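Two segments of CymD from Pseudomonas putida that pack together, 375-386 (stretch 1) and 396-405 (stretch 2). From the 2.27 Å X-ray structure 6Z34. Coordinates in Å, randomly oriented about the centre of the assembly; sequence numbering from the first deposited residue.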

# COMPACT_ATOMS: atom_id res chain seq x y z
N SER A 375 6.19 -20.20 -7.33
CA SER A 375 5.53 -18.98 -7.75
C SER A 375 6.51 -18.13 -8.53
O SER A 375 7.71 -18.14 -8.24
CB SER A 375 5.00 -18.20 -6.55
OG SER A 375 5.97 -17.28 -6.08
N THR A 376 6.00 -17.39 -9.51
CA THR A 376 6.85 -16.47 -10.26
C THR A 376 7.11 -15.23 -9.42
O THR A 376 6.18 -14.67 -8.85
CB THR A 376 6.19 -16.06 -11.58
OG1 THR A 376 5.93 -17.23 -12.36
CG2 THR A 376 7.11 -15.11 -12.35
N PRO A 377 8.36 -14.79 -9.31
CA PRO A 377 8.65 -13.58 -8.54
C PRO A 377 8.37 -12.32 -9.36
O PRO A 377 8.30 -12.34 -10.59
CB PRO A 377 10.15 -13.70 -8.25
CG PRO A 377 10.67 -14.40 -9.43
CD PRO A 377 9.58 -15.37 -9.88
N THR A 378 8.20 -11.22 -8.65
CA THR A 378 8.08 -9.93 -9.32
C THR A 378 9.39 -9.18 -9.16
O THR A 378 9.94 -9.12 -8.06
CB THR A 378 6.91 -9.13 -8.77
OG1 THR A 378 7.01 -7.77 -9.21
CG2 THR A 378 6.87 -9.19 -7.26
N THR A 379 9.91 -8.67 -10.27
CA THR A 379 11.15 -7.90 -10.28
C THR A 379 10.86 -6.49 -10.77
O THR A 379 9.98 -6.28 -11.61
CB THR A 379 12.20 -8.54 -11.18
OG1 THR A 379 11.72 -8.58 -12.53
CG2 THR A 379 12.54 -9.97 -10.72
N SER A 380 11.59 -5.52 -10.24
CA SER A 380 11.43 -4.16 -10.73
C SER A 380 12.78 -3.46 -10.73
O SER A 380 13.62 -3.71 -9.86
CB SER A 380 10.41 -3.38 -9.90
OG SER A 380 11.04 -2.65 -8.87
N LEU A 381 13.00 -2.63 -11.75
CA LEU A 381 14.18 -1.79 -11.89
C LEU A 381 13.76 -0.33 -11.73
O LEU A 381 12.69 0.07 -12.21
CB LEU A 381 14.84 -1.99 -13.25
CG LEU A 381 15.69 -3.23 -13.53
CD1 LEU A 381 16.88 -3.30 -12.59
CD2 LEU A 381 14.87 -4.52 -13.46
N SER A 382 14.60 0.47 -11.08
CA SER A 382 14.25 1.86 -10.80
C SER A 382 15.44 2.79 -11.03
O SER A 382 16.61 2.39 -10.98
CB SER A 382 13.74 2.02 -9.37
OG SER A 382 14.68 1.53 -8.43
N GLY A 383 15.11 4.06 -11.28
CA GLY A 383 16.07 5.13 -11.35
C GLY A 383 15.42 6.42 -10.88
O GLY A 383 14.20 6.52 -10.76
N GLY A 384 16.26 7.42 -10.63
CA GLY A 384 15.75 8.71 -10.19
C GLY A 384 16.86 9.72 -10.03
O GLY A 384 18.05 9.43 -10.19
N PHE A 385 16.43 10.94 -9.70
CA PHE A 385 17.33 12.07 -9.57
C PHE A 385 16.71 13.08 -8.61
O PHE A 385 15.50 13.07 -8.37
CB PHE A 385 17.62 12.74 -10.92
CG PHE A 385 16.52 13.65 -11.41
CD1 PHE A 385 16.43 14.96 -10.96
CD2 PHE A 385 15.60 13.19 -12.34
CE1 PHE A 385 15.41 15.79 -11.40
CE2 PHE A 385 14.58 14.02 -12.79
CZ PHE A 385 14.49 15.32 -12.32
N SER A 386 17.57 13.94 -8.09
CA SER A 386 17.15 15.08 -7.29
C SER A 386 17.84 16.33 -7.81
O SER A 386 18.98 16.28 -8.29
CB SER A 386 17.46 14.88 -5.81
OG SER A 386 16.49 14.06 -5.20
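Stretch 2, residues 396-405: DFSLAYGFKK

Residues Asp 396 to Lys 404 of stretch 2 are extended β-strand, which begins earlier in the chain, antiparallel to strand 378-386 of stretch 1, with 165° between their N-to-C directions and a closest axis approach of 4.6 Å. Hydrogen-bonded and non-hydrogen-bonded pairs alternate along the ladder. Asp 396 sits opposite Ser 386 in a non-hydrogen-bonded pair, CA to CA 4.3 Å. Phe 397 pairs with Phe 385 through two hydrogen bonds, Phe 397 N to Phe 385 O at 2.9 Å and Phe 385 N to Phe 397 O at 3.0 Å. Phe 397 is t and Phe 385 p at chi1; the rings meet obliquely, planes at 35°, with Phe 397 CD2 3.6 Å from Phe 385 CE2; Phe 397 CB lies over one face of the Phe 385 ring, 4.0 Å from its centroid. Ser 398 sits across from Gly 384, where the missing side chain matters: a CB there would clash with Phe 397 O, which instead comes within 3.0 Å of Gly 384 CA. Leu 399 forms the next hydrogen-bonded pair with Gly 383, Leu 399 N to Gly 383 O at 2.9 Å and Gly 383 N to Leu 399 O at 3.0 Å. On the face shared with Ser 398, Ala 400 CB meets Ser 382 CB at 4.0 Å. Tyr 401 repeats the paired bonding, its N 2.9 Å from Leu 381 O and its O 3.0 Å from Leu 381 N, while its CA-to-CB bond points to the sheet face that also carries Phe 397 and Leu 399. Gly 402 lies close to Ser 380, CA to CA 4.0 Å. Phe 403 N donates to Thr 379 O at 3.0 Å; Phe 403 O accepts from Thr 379 N at 3.2 Å and, weakly, from Thr 378 OG1 at 3.4 Å. Beyond this last bonded pair, Lys 404 CG packs against Thr 378 CB at 3.5 Å, and Lys 405 N lies 3.5 Å from Thr 376 CG2.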

# COMPACT_ATOMS: atom_id res chain seq x y z
N ASP A 396 12.57 15.86 -6.20
CA ASP A 396 12.97 14.47 -6.32
C ASP A 396 12.06 13.80 -7.33
O ASP A 396 10.87 14.12 -7.39
CB ASP A 396 12.89 13.74 -4.99
CG ASP A 396 13.60 14.48 -3.87
OD1 ASP A 396 14.84 14.40 -3.80
OD2 ASP A 396 12.91 15.11 -3.05
N PHE A 397 12.61 12.87 -8.10
CA PHE A 397 11.87 12.23 -9.17
C PHE A 397 12.31 10.78 -9.32
O PHE A 397 13.50 10.47 -9.23
CB PHE A 397 12.04 12.94 -10.51
CG PHE A 397 11.43 12.20 -11.66
CD1 PHE A 397 10.09 12.34 -11.96
CD2 PHE A 397 12.20 11.36 -12.45
CE1 PHE A 397 9.52 11.67 -13.02
CE2 PHE A 397 11.64 10.68 -13.52
CZ PHE A 397 10.30 10.83 -13.80
N SER A 398 11.36 9.92 -9.65
CA SER A 398 11.56 8.48 -9.61
C SER A 398 10.76 7.81 -10.72
O SER A 398 9.61 8.18 -10.98
CB SER A 398 11.12 7.93 -8.25
OG SER A 398 11.77 6.73 -7.95
N LEU A 399 11.36 6.80 -11.34
CA LEU A 399 10.70 5.95 -12.32
C LEU A 399 11.03 4.49 -12.01
O LEU A 399 12.20 4.14 -11.85
CB LEU A 399 11.13 6.31 -13.73
CG LEU A 399 10.23 5.74 -14.83
CD1 LEU A 399 8.93 6.52 -14.90
CD2 LEU A 399 10.96 5.77 -16.16
N ALA A 400 10.00 3.65 -11.94
CA ALA A 400 10.19 2.24 -11.64
C ALA A 400 9.37 1.38 -12.59
O ALA A 400 8.17 1.60 -12.75
CB ALA A 400 9.81 1.92 -10.18
N TYR A 401 10.01 0.39 -13.20
CA TYR A 401 9.36 -0.55 -14.11
C TYR A 401 9.35 -1.92 -13.44
O TYR A 401 10.41 -2.47 -13.16
CB TYR A 401 10.09 -0.61 -15.45
CG TYR A 401 9.32 -1.27 -16.59
CD1 TYR A 401 8.55 -2.41 -16.39
CD2 TYR A 401 9.37 -0.74 -17.88
CE1 TYR A 401 7.86 -3.02 -17.43
CE2 TYR A 401 8.68 -1.34 -18.93
CZ TYR A 401 7.93 -2.47 -18.70
OH TYR A 401 7.25 -3.05 -19.74
N GLY A 402 8.16 -2.46 -13.21
CA GLY A 402 8.00 -3.79 -12.66
C GLY A 402 7.33 -4.77 -13.61
O GLY A 402 6.60 -4.37 -14.52
N PHE A 403 7.55 -6.07 -13.37
CA PHE A 403 7.10 -7.15 -14.24
C PHE A 403 6.78 -8.36 -13.37
O PHE A 403 7.52 -8.67 -12.43
CB PHE A 403 8.19 -7.52 -15.25
CG PHE A 403 7.67 -7.80 -16.63
CD1 PHE A 403 7.66 -6.81 -17.60
CD2 PHE A 403 7.20 -9.06 -16.96
CE1 PHE A 403 7.20 -7.08 -18.88
CE2 PHE A 403 6.74 -9.33 -18.23
CZ PHE A 403 6.73 -8.33 -19.19
N LYS A 404 5.68 -9.05 -13.70
CA LYS A 404 5.31 -10.28 -13.03
C LYS A 404 4.97 -11.33 -14.08
O LYS A 404 4.60 -11.00 -15.21
CB LYS A 404 4.11 -10.11 -12.09
CG LYS A 404 4.24 -9.03 -11.04
CD LYS A 404 3.00 -8.98 -10.15
CE LYS A 404 2.88 -7.66 -9.39
NZ LYS A 404 1.77 -7.68 -8.39
N LYS A 405 5.10 -12.59 -13.68
CA LYS A 405 4.73 -13.75 -14.50
C LYS A 405 5.29 -13.68 -15.92
O LYS A 405 4.88 -14.43 -16.80
CB LYS A 405 3.20 -13.89 -14.56
CG LYS A 405 2.56 -14.42 -13.27
CD LYS A 405 1.12 -13.94 -13.14
CE LYS A 405 0.29 -14.88 -12.29
NZ LYS A 405 0.20 -16.22 -12.91